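Local coordinates for protein cadherin-23 (Mus musculus, PDB 5UZ8) that is a calcium-binding cadherin that probably mediates cell adhesion and serves mechanotransduction in hearing, with calcium ions bound at the junctions between its extracellular repeats, at residues A[125-130]-A[213-218]; A[177-182]-A[250-255]. All coordinates share one frame; numbering follows the deposited sequence. Where two conformers were deposited one is given.

Contact 1. Residues A[125-130]-A[213-218]; sequences VFEDIA and VLDVND. With CA (calcium ion), chain F; CA (calcium ion), chain G; CA (calcium ion), chain E; GSH (glutathione), chain L.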
ATOM      1  N   VAL A 125      -6.751 -14.282   1.644  1.00 15.52           N
ATOM      2  CA  VAL A 125      -5.978 -15.441   1.239  1.00 16.09           C
ATOM      3  C   VAL A 125      -6.202 -16.538   2.238  1.00 15.80           C
ATOM      4  O   VAL A 125      -6.382 -16.249   3.408  1.00 15.37           O
ATOM      5  CB  VAL A 125      -4.470 -15.152   1.113  1.00 16.68           C
ATOM      6  CG1 VAL A 125      -4.222 -14.107   0.011  1.00 17.53           C
ATOM      7  CG2 VAL A 125      -3.851 -14.707   2.430  1.00 16.38           C
ATOM      8  N   PHE A 126      -6.129 -17.783   1.795  1.00 15.93           N
ATOM      9  CA  PHE A 126      -6.221 -18.912   2.717  1.00 16.05           C
ATOM     10  C   PHE A 126      -4.926 -19.035   3.512  1.00 15.40           C
ATOM     11  O   PHE A 126      -3.847 -18.738   3.021  1.00 15.35           O
ATOM     12  CB  PHE A 126      -6.565 -20.212   1.989  1.00 17.37           C
ATOM     13  CG  PHE A 126      -8.007 -20.290   1.543  1.00 19.37           C
ATOM     14  CD1 PHE A 126      -9.006 -20.669   2.434  1.00 19.94           C
ATOM     15  CD2 PHE A 126      -8.366 -19.965   0.238  1.00 20.86           C
ATOM     16  CE1 PHE A 126     -10.339 -20.723   2.034  1.00 21.23           C
ATOM     17  CE2 PHE A 126      -9.700 -20.007  -0.169  1.00 21.81           C
ATOM     18  CZ  PHE A 126     -10.681 -20.390   0.722  1.00 22.27           C
ATOM     19  N   GLU A 127      -5.055 -19.449   4.762  1.00 14.84           N
ATOM     20  CA  GLU A 127      -3.921 -19.596   5.660  1.00 14.96           C
ATOM     21  C   GLU A 127      -2.860 -20.574   5.182  1.00 15.74           C
ATOM     22  O   GLU A 127      -1.698 -20.478   5.620  1.00 16.28           O
ATOM     23  CB  GLU A 127      -4.396 -19.942   7.088  1.00 15.01           C
ATOM     24  CG  GLU A 127      -5.120 -21.272   7.235  1.00 15.17           C
ATOM     25  CD  GLU A 127      -5.403 -21.610   8.683  1.00 15.37           C
ATOM     26  OE1 GLU A 127      -4.487 -21.416   9.515  1.00 15.54           O
ATOM     27  OE2 GLU A 127      -6.557 -21.993   9.019  1.00 14.80           O
ATOM     28  N   ASP A 128      -3.209 -21.460   4.248  1.00 16.10           N
ATOM     29  CA  ASP A 128      -2.222 -22.390   3.688  1.00 18.00           C
ATOM     30  C   ASP A 128      -1.548 -21.879   2.401  1.00 17.84           C
ATOM     31  O   ASP A 128      -0.885 -22.638   1.688  1.00 18.70           O
ATOM     32  CB  ASP A 128      -2.824 -23.791   3.502  1.00 19.33           C
ATOM     33  CG  ASP A 128      -3.952 -23.825   2.504  1.00 20.93           C
ATOM     34  OD1 ASP A 128      -4.379 -22.749   2.034  1.00 21.01           O
ATOM     35  OD2 ASP A 128      -4.427 -24.949   2.185  1.00 23.05           O
ATOM     36  N   ILE A 129      -1.752 -20.607   2.075  1.00 17.06           N
ATOM     37  CA  ILE A 129      -1.108 -19.989   0.911  1.00 17.25           C
ATOM     38  C   ILE A 129       0.411 -20.223   0.931  1.00 18.06           C
ATOM     39  O   ILE A 129       1.048 -20.089   1.979  1.00 17.78           O
ATOM     40  CB  ILE A 129      -1.401 -18.485   0.860  1.00 16.24           C
ATOM     41  CG1 ILE A 129      -0.850 -17.858  -0.411  1.00 16.52           C
ATOM     42  CG2 ILE A 129      -0.869 -17.768   2.107  1.00 15.76           C
ATOM     43  CD1 ILE A 129      -1.412 -16.468  -0.643  1.00 16.15           C
ATOM     44  N   ALA A 130       0.975 -20.562  -0.220  1.00 18.98           N
ATOM     45  CA  ALA A 130       2.392 -20.918  -0.305  1.00 20.44           C
ATOM     46  C   ALA A 130       3.302 -19.710  -0.074  1.00 20.04           C
ATOM     47  O   ALA A 130       3.033 -18.626  -0.590  1.00 19.03           O
ATOM     48  CB  ALA A 130       2.706 -21.564  -1.645  1.00 21.98           C
ATOM     49  N   VAL A 213      -7.119 -13.418   6.466  1.00 14.41           N
ATOM     50  CA  VAL A 213      -6.625 -14.784   6.370  1.00 14.91           C
ATOM     51  C   VAL A 213      -7.810 -15.706   6.569  1.00 15.08           C
ATOM     52  O   VAL A 213      -8.423 -15.719   7.634  1.00 15.49           O
ATOM     53  CB  VAL A 213      -5.558 -15.050   7.432  1.00 15.20           C
ATOM     54  CG1 VAL A 213      -5.002 -16.466   7.308  1.00 15.56           C
ATOM     55  CG2 VAL A 213      -4.449 -14.033   7.297  1.00 15.40           C
ATOM     56  N   LEU A 214      -8.117 -16.469   5.541  1.00 15.12           N
ATOM     57  CA  LEU A 214      -9.276 -17.372   5.539  1.00 16.04           C
ATOM     58  C   LEU A 214      -8.932 -18.736   6.131  1.00 15.81           C
ATOM     59  O   LEU A 214      -7.831 -19.246   5.935  1.00 15.22           O
ATOM     60  CB  LEU A 214      -9.807 -17.531   4.108  1.00 17.10           C
ATOM     61  CG  LEU A 214     -10.128 -16.216   3.411  1.00 17.62           C
ATOM     62  CD1 LEU A 214     -10.555 -16.470   1.971  1.00 18.83           C
ATOM     63  CD2 LEU A 214     -11.190 -15.441   4.168  1.00 18.41           C
ATOM     64  N   ASP A 215      -9.908 -19.351   6.805  1.00 16.44           N
ATOM     65  CA  ASP A 215      -9.689 -20.591   7.544  1.00 16.31           C
ATOM     66  C   ASP A 215      -9.548 -21.793   6.619  1.00 16.57           C
ATOM     67  O   ASP A 215     -10.267 -21.908   5.617  1.00 17.82           O
ATOM     68  CB  ASP A 215     -10.853 -20.831   8.484  1.00 16.61           C
ATOM     69  CG  ASP A 215     -10.550 -21.830   9.566  1.00 16.62           C
ATOM     70  OD1 ASP A 215      -9.421 -21.824  10.133  1.00 15.80           O
ATOM     71  OD2 ASP A 215     -11.485 -22.621   9.863  1.00 16.95           O
ATOM     72  N   VAL A 216      -8.636 -22.672   6.985  1.00 15.41           N
ATOM     73  CA  VAL A 216      -8.557 -24.047   6.506  1.00 16.18           C
ATOM     74  C   VAL A 216      -8.793 -24.907   7.738  1.00 15.96           C
ATOM     75  O   VAL A 216      -8.433 -24.514   8.870  1.00 14.51           O
ATOM     76  CB  VAL A 216      -7.143 -24.316   5.937  1.00 16.93           C
ATOM     77  CG1 VAL A 216      -6.885 -25.776   5.622  1.00 18.36           C
ATOM     78  CG2 VAL A 216      -6.968 -23.447   4.711  1.00 17.13           C
ATOM     79  N   ASN A 217      -9.442 -26.045   7.548  1.00 15.94           N
ATOM     80  CA  ASN A 217      -9.655 -26.930   8.683  1.00 15.87           C
ATOM     81  C   ASN A 217      -8.342 -27.655   8.984  1.00 16.18           C
ATOM     82  O   ASN A 217      -8.122 -28.755   8.485  1.00 17.37           O
ATOM     83  CB  ASN A 217     -10.752 -27.961   8.400  1.00 16.18           C
ATOM     84  CG  ASN A 217     -11.131 -28.726   9.646  1.00 15.71           C
ATOM     85  OD1 ASN A 217     -11.134 -28.157  10.743  1.00 14.94           O
ATOM     86  ND2 ASN A 217     -11.393 -30.011   9.508  1.00 16.17           N
ATOM     87  N   ASP A 218      -7.442 -27.041   9.755  1.00 15.74           N
ATOM     88  CA  ASP A 218      -6.149 -27.668  10.042  1.00 16.09           C
ATOM     89  C   ASP A 218      -5.956 -28.000  11.517  1.00 16.57           C
ATOM     90  O   ASP A 218      -4.877 -28.382  11.896  1.00 17.37           O
ATOM     91  CB  ASP A 218      -4.977 -26.851   9.508  1.00 16.24           C
ATOM     92  CG  ASP A 218      -4.951 -25.368  10.003  1.00 16.13           C
ATOM     93  OD1 ASP A 218      -5.926 -24.818  10.564  1.00 15.49           O
ATOM     94  OD2 ASP A 218      -3.888 -24.726   9.765  1.00 16.21           O
TER
HETATM   95 CA    CA F2605      -7.629 -23.188  10.686  1.00 14.15          CA
HETATM   96 CA    CA G2606      -3.746 -22.837  11.242  1.00 16.22          CA
HETATM   97 CA    CA E2604     -11.172 -28.356  13.065  1.00 13.56          CA
HETATM   98  N1  GSH L2611       2.508 -25.387  12.820  1.00 29.29           N
HETATM   99  CA1 GSH L2611       1.420 -25.595  11.875  1.00 30.20           C
HETATM  100  C1  GSH L2611       1.445 -24.487  10.850  1.00 30.75           C
HETATM  101  O11 GSH L2611       2.292 -23.576  10.997  1.00 30.86           O
HETATM  102  O12 GSH L2611       0.598 -24.519   9.924  1.00 30.49           O
HETATM  103  CB1 GSH L2611       0.054 -25.625  12.589  1.00 27.76           C
HETATM  104  CG1 GSH L2611      -0.285 -24.291  13.252  1.00 25.81           C
HETATM  105  CD1 GSH L2611      -1.734 -24.250  13.678  1.00 24.01           C
HETATM  106  OE1 GSH L2611      -2.641 -24.165  12.855  1.00 22.16           O
HETATM  107  N2  GSH L2611      -1.946 -24.264  14.989  1.00 22.61           N
HETATM  108  CA2 GSH L2611      -3.247 -24.034  15.581  1.00 22.48           C
HETATM  109  C2  GSH L2611      -3.211 -22.893  16.556  1.00 22.48           C
HETATM  110  O2  GSH L2611      -4.002 -22.884  17.484  1.00 21.99           O
HETATM  111  CB2 GSH L2611      -3.729 -25.323  16.247  1.00 22.86           C
HETATM  112  SG2 GSH L2611      -3.941 -26.582  14.977  1.00 24.62           S
HETATM  113  N3  GSH L2611      -2.344 -21.905  16.298  1.00 22.97           N
HETATM  114  CA3 GSH L2611      -2.248 -20.698  17.098  1.00 23.53           C
HETATM  115  C3  GSH L2611      -0.900 -20.552  17.775  1.00 25.49           C
HETATM  116  O31 GSH L2611      -0.770 -19.589  18.565  1.00 26.32           O
HETATM  117  O32 GSH L2611       0.034 -21.351  17.504  1.00 26.92           O
HETATM  118  O   HOH W   1      -1.570 -22.729  10.115  1.00 16.02           O
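Glu127 reaches across to segment 213-218 and places one carboxylate oxygen on each of two calcium ions. Its CG sits between the backbone N and the carbonyl carbon (chi1 64°), and the extended chain beyond CG carries the carboxylate out to the metals. OE2 lies 2.3 Å from the calcium ion that also takes Asp215 OD1, Val216 O and Asp218 OD1. The same OE2 accepts a nearly straight bond from Val216 N on its anti lone pair (3.0 Å, 173°). OE1 goes to the second ion beside Asp218 OD2; these two carboxylates meet tip to tip, their planes 75° apart, their oxygens brought close by the calcium ions they share. Outside the two segments, Arg179 is the strongest polar partner of both Glu127 and Asp215. On the strands themselves, Leu214 CD1 stands over the centre of the Phe126 ring in a CH-pi contact, 4.1 Å from the centroid, while Asp215 O lies in plane at the ring edge. Two backbone bonds, Leu214 N to Val125 O (2.8 Å) and Glu127 N to Leu214 O (3.0 Å), fix the parallel register. Asp215 to Asp218 match the start of the cadherin linker motif Asp-X-Asn-Asp-Asn. Strand 121-126 is outermost in its mixed sheet, paired with strand 204-214, and Val125 packs on Ile135 of strand 134-141.

Contact 2. Residues A[177-182]-A[250-255]; sequences LDREKK and QDEGSN. With CA (calcium ion), chain G; CA (calcium ion), chain F; CA (calcium ion), chain E; GSH (glutathione), chain L.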
ATOM      1  N   LEU A 177       1.462 -18.448   7.032  1.00 16.86           N
ATOM      2  CA  LEU A 177       0.413 -17.845   7.798  1.00 16.45           C
ATOM      3  C   LEU A 177      -0.277 -18.914   8.649  1.00 16.48           C
ATOM      4  O   LEU A 177      -0.133 -20.103   8.417  1.00 17.03           O
ATOM      5  CB  LEU A 177      -0.584 -17.169   6.851  1.00 16.28           C
ATOM      6  CG  LEU A 177       0.068 -16.127   5.922  1.00 16.70           C
ATOM      7  CD1 LEU A 177      -0.984 -15.390   5.104  1.00 16.60           C
ATOM      8  CD2 LEU A 177       0.962 -15.119   6.646  1.00 17.26           C
ATOM      9  N   ASP A 178      -1.008 -18.433   9.647  1.00 16.21           N
ATOM     10  CA  ASP A 178      -1.808 -19.263  10.539  1.00 16.32           C
ATOM     11  C   ASP A 178      -2.955 -18.424  11.019  1.00 16.09           C
ATOM     12  O   ASP A 178      -2.791 -17.539  11.879  1.00 16.19           O
ATOM     13  CB  ASP A 178      -0.941 -19.780  11.690  1.00 16.69           C
ATOM     14  CG  ASP A 178      -1.696 -20.694  12.650  1.00 16.69           C
ATOM     15  OD1 ASP A 178      -2.907 -20.969  12.417  1.00 15.80           O
ATOM     16  OD2 ASP A 178      -1.072 -21.123  13.649  1.00 16.95           O
ATOM     17  N   ARG A 179      -4.149 -18.691  10.490  1.00 15.55           N
ATOM     18  CA  ARG A 179      -5.326 -17.938  10.947  1.00 15.66           C
ATOM     19  C   ARG A 179      -5.524 -17.949  12.468  1.00 15.38           C
ATOM     20  O   ARG A 179      -6.006 -16.969  13.073  1.00 15.28           O
ATOM     21  CB  ARG A 179      -6.587 -18.448  10.287  1.00 16.04           C
ATOM     22  CG  ARG A 179      -7.740 -17.454  10.436  1.00 16.68           C
ATOM     23  CD  ARG A 179      -9.068 -18.155  10.243  1.00 17.48           C
ATOM     24  NE  ARG A 179      -9.257 -19.106  11.328  1.00 17.20           N
ATOM     25  CZ  ARG A 179      -9.673 -18.808  12.558  1.00 18.42           C
ATOM     26  NH1 ARG A 179     -10.109 -17.589  12.887  1.00 18.83           N
ATOM     27  NH2 ARG A 179      -9.740 -19.773  13.466  1.00 19.05           N
ATOM     28  N   GLU A 180      -5.190 -19.092  13.068  1.00 15.27           N
ATOM     29  CA  GLU A 180      -5.391 -19.256  14.479  1.00 15.86           C
ATOM     30  C   GLU A 180      -4.458 -18.355  15.343  1.00 16.93           C
ATOM     31  O   GLU A 180      -4.776 -18.064  16.499  1.00 17.47           O
ATOM     32  CB  GLU A 180      -5.190 -20.722  14.849  1.00 15.84           C
ATOM     33  CG  GLU A 180      -6.363 -21.639  14.528  1.00 15.18           C
ATOM     34  CD  GLU A 180      -6.562 -21.920  13.056  1.00 14.43           C
ATOM     35  OE1 GLU A 180      -7.704 -21.731  12.571  1.00 15.37           O
ATOM     36  OE2 GLU A 180      -5.615 -22.318  12.362  1.00 14.23           O
ATOM     37  N   LYS A 181      -3.299 -17.991  14.800  1.00 17.06           N
ATOM     38  CA  LYS A 181      -2.338 -17.075  15.442  0.50 17.88           C
ATOM     39  C   LYS A 181      -2.781 -15.626  15.183  1.00 17.64           C
ATOM     40  O   LYS A 181      -2.878 -14.817  16.083  1.00 17.89           O
ATOM     41  CB  LYS A 181      -0.915 -17.266  14.869  0.50 18.46           C
ATOM     42  CG  LYS A 181      -0.103 -18.454  15.391  0.50 19.43           C
ATOM     43  CD  LYS A 181       1.323 -18.440  14.825  0.50 19.93           C
ATOM     44  CE  LYS A 181       2.070 -19.771  14.990  0.50 20.40           C
ATOM     45  NZ  LYS A 181       1.590 -20.803  14.042  0.50 19.15           N
ATOM     46  N   LYS A 182      -3.051 -15.316  13.925  1.00 16.95           N
ATOM     47  CA  LYS A 182      -3.448 -13.959  13.556  1.00 17.15           C
ATOM     48  C   LYS A 182      -4.304 -14.036  12.306  1.00 16.02           C
ATOM     49  O   LYS A 182      -3.882 -14.608  11.288  1.00 15.36           O
ATOM     50  CB  LYS A 182      -2.197 -13.104  13.301  1.00 17.23           C
ATOM     51  CG  LYS A 182      -2.497 -11.649  13.019  1.00 17.59           C
ATOM     52  CD  LYS A 182      -1.333 -10.701  13.323  1.00 18.24           C
ATOM     53  CE  LYS A 182      -1.740  -9.255  13.045  1.00 18.31           C
ATOM     54  NZ  LYS A 182      -0.705  -8.288  13.501  1.00 19.29           N
ATOM     55  N   GLN A 250      -9.774 -25.292  17.385  1.00 15.84           N
ATOM     56  CA  GLN A 250      -9.299 -23.922  17.202  1.00 16.30           C
ATOM     57  C   GLN A 250      -9.728 -23.254  15.884  1.00 16.07           C
ATOM     58  O   GLN A 250      -9.536 -22.066  15.715  1.00 16.28           O
ATOM     59  CB  GLN A 250      -7.780 -23.900  17.311  1.00 16.81           C
ATOM     60  CG  GLN A 250      -7.250 -24.358  18.686  1.00 17.77           C
ATOM     61  CD  GLN A 250      -7.874 -23.605  19.817  1.00 19.22           C
ATOM     62  OE1 GLN A 250      -7.700 -22.383  19.905  1.00 21.16           O
ATOM     63  NE2 GLN A 250      -8.540 -24.320  20.742  1.00 19.98           N
ATOM     64  N   ASP A 251     -10.274 -24.029  14.965  1.00 15.63           N
ATOM     65  CA  ASP A 251     -10.733 -23.518  13.664  1.00 15.94           C
ATOM     66  C   ASP A 251     -11.988 -22.638  13.777  1.00 17.44           C
ATOM     67  O   ASP A 251     -12.452 -22.311  14.865  1.00 18.13           O
ATOM     68  CB  ASP A 251     -10.945 -24.688  12.693  1.00 15.23           C
ATOM     69  CG  ASP A 251      -9.657 -25.408  12.367  1.00 14.77           C
ATOM     70  OD1 ASP A 251      -8.657 -24.715  12.042  1.00 14.87           O
ATOM     71  OD2 ASP A 251      -9.635 -26.668  12.435  1.00 13.52           O
ATOM     72  N   GLU A 252     -12.473 -22.190  12.633  1.00 18.28           N
ATOM     73  CA  GLU A 252     -13.580 -21.263  12.540  1.00 20.33           C
ATOM     74  C   GLU A 252     -14.832 -21.939  11.964  1.00 19.89           C
ATOM     75  O   GLU A 252     -14.755 -22.762  11.054  1.00 18.87           O
ATOM     76  CB  GLU A 252     -13.153 -20.105  11.616  1.00 21.84           C
ATOM     77  CG  GLU A 252     -14.142 -18.955  11.540  1.00 24.96           C
ATOM     78  CD  GLU A 252     -13.626 -17.757  10.748  1.00 26.85           C
ATOM     79  OE1 GLU A 252     -12.596 -17.819  10.052  1.00 27.32           O
ATOM     80  OE2 GLU A 252     -14.286 -16.714  10.810  1.00 30.97           O
ATOM     81  N   GLY A 253     -15.990 -21.506  12.439  1.00 20.98           N
ATOM     82  CA  GLY A 253     -17.268 -21.900  11.814  1.00 22.13           C
ATOM     83  C   GLY A 253     -17.471 -23.416  11.839  1.00 20.86           C
ATOM     84  O   GLY A 253     -17.163 -24.071  12.845  1.00 19.83           O
ATOM     85  N   SER A 254     -17.950 -23.966  10.725  1.00 21.34           N
ATOM     86  CA  SER A 254     -18.188 -25.406  10.638  0.50 20.92           C
ATOM     87  C   SER A 254     -16.912 -26.223  10.914  1.00 19.11           C
ATOM     88  O   SER A 254     -17.003 -27.335  11.428  1.00 18.33           O
ATOM     89  CB  SER A 254     -18.814 -25.788   9.286  0.50 22.18           C
ATOM     90  OG  SER A 254     -17.974 -25.406   8.208  0.50 21.75           O
ATOM     91  N   ASN A 255     -15.729 -25.649  10.642  1.00 18.21           N
ATOM     92  CA  ASN A 255     -14.451 -26.330  10.896  1.00 17.39           C
ATOM     93  C   ASN A 255     -14.154 -26.601  12.382  1.00 16.94           C
ATOM     94  O   ASN A 255     -13.265 -27.397  12.700  1.00 15.65           O
ATOM     95  CB  ASN A 255     -13.276 -25.598  10.222  1.00 17.06           C
ATOM     96  CG  ASN A 255     -13.345 -25.654   8.703  1.00 17.77           C
ATOM     97  OD1 ASN A 255     -13.979 -26.558   8.137  1.00 18.32           O
ATOM     98  ND2 ASN A 255     -12.725 -24.663   8.027  1.00 17.60           N
TER
HETATM   99 CA    CA G2606      -3.746 -22.837  11.242  1.00 16.22          CA
HETATM  100 CA    CA F2605      -7.629 -23.188  10.686  1.00 14.15          CA
HETATM  101 CA    CA E2604     -11.172 -28.356  13.065  1.00 13.56          CA
HETATM  102  N1  GSH L2611       2.508 -25.387  12.820  1.00 29.29           N
HETATM  103  CA1 GSH L2611       1.420 -25.595  11.875  1.00 30.20           C
HETATM  104  C1  GSH L2611       1.445 -24.487  10.850  1.00 30.75           C
HETATM  105  O11 GSH L2611       2.292 -23.576  10.997  1.00 30.86           O
HETATM  106  O12 GSH L2611       0.598 -24.519   9.924  1.00 30.49           O
HETATM  107  CB1 GSH L2611       0.054 -25.625  12.589  1.00 27.76           C
HETATM  108  CG1 GSH L2611      -0.285 -24.291  13.252  1.00 25.81           C
HETATM  109  CD1 GSH L2611      -1.734 -24.250  13.678  1.00 24.01           C
HETATM  110  OE1 GSH L2611      -2.641 -24.165  12.855  1.00 22.16           O
HETATM  111  N2  GSH L2611      -1.946 -24.264  14.989  1.00 22.61           N
HETATM  112  CA2 GSH L2611      -3.247 -24.034  15.581  1.00 22.48           C
HETATM  113  C2  GSH L2611      -3.211 -22.893  16.556  1.00 22.48           C
HETATM  114  O2  GSH L2611      -4.002 -22.884  17.484  1.00 21.99           O
HETATM  115  CB2 GSH L2611      -3.729 -25.323  16.247  1.00 22.86           C
HETATM  116  SG2 GSH L2611      -3.941 -26.582  14.977  1.00 24.62           S
HETATM  117  N3  GSH L2611      -2.344 -21.905  16.298  1.00 22.97           N
HETATM  118  CA3 GSH L2611      -2.248 -20.698  17.098  1.00 23.53           C
HETATM  119  C3  GSH L2611      -0.900 -20.552  17.775  1.00 25.49           C
HETATM  120  O31 GSH L2611      -0.770 -19.589  18.565  1.00 26.32           O
HETATM  121  O32 GSH L2611       0.034 -21.351  17.504  1.00 26.92           O
HETATM  122  O   HOH W   1      -1.570 -22.729  10.115  1.00 16.02           O
HETATM  123  O   HOH W   2     -11.111 -15.348  11.175  1.00 17.11           O
HETATM  124  O   HOH W   3     -11.441 -19.191  15.888  1.00 36.78           O
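Arg179 turns one face of its guanidinium to Glu252, whose CB stands 3.8 Å above the plane over its centre. The arginine leaves the backbone with CG anti to N (chi1 -164°) and bends at chi3 (66°), which sets NE; the extended Glu252 crosses it at about a right angle. Glu252 OE1 lies well out of the guanidinium plane, so its 3.8 Å salt bridge to Arg179 NH1 is long and purely one of charge; a water that accepts from NH1 may link the two. Arg179 NH2 also makes a salt bridge to Glu180 OE1 at 3.0 Å. Glu180 lays CG 3.9 Å from Gln250 CB; its chain then bends at chi2 (72°), which places CD. Glu180 OE1 and, more distantly, OE2 (2.8 Å) bind the calcium ion shared with Asp251 OD1, and OE2 bridges on to the ion held by Asp178 OD1 and glutathione. Asp251 OD2 in turn binds a third calcium ion, together with Asn255 O. An alanine at Arg179 would probably leave Glu252 without its positive partner and Glu180 OE1 without the NH2 salt bridge. Asp-Arg-Glu is a familiar cadherin calcium motif. It lies in the loop between strands 170-173 and 184-193, facing the loop between strands 241-244 and 259-263 of the next repeat.

Overall arrangement
Contacts 1 and 2 lie with centres about 8 Å apart at the junction of two consecutive cadherin repeats. Along the chain their segments alternate: 125-130, 177-182, 213-218, 250-255. Contact 1 lies at the end of the mixed sheet of the earlier repeat, where strand 204-214 runs on into the linker and strand 121-126 gives way to a turn; contact 2 joins a loop of that repeat to a loop of the next. They also touch directly: Glu127 OE1 lies 2.9 Å from Arg179 N, and Asp215 OD2 3.0 Å from Glu252 N, both probable hydrogen bonds. Three calcium ions and a glutathione are common to both, consistent with calcium stiffening the inter-repeat joint, as in other cadherins.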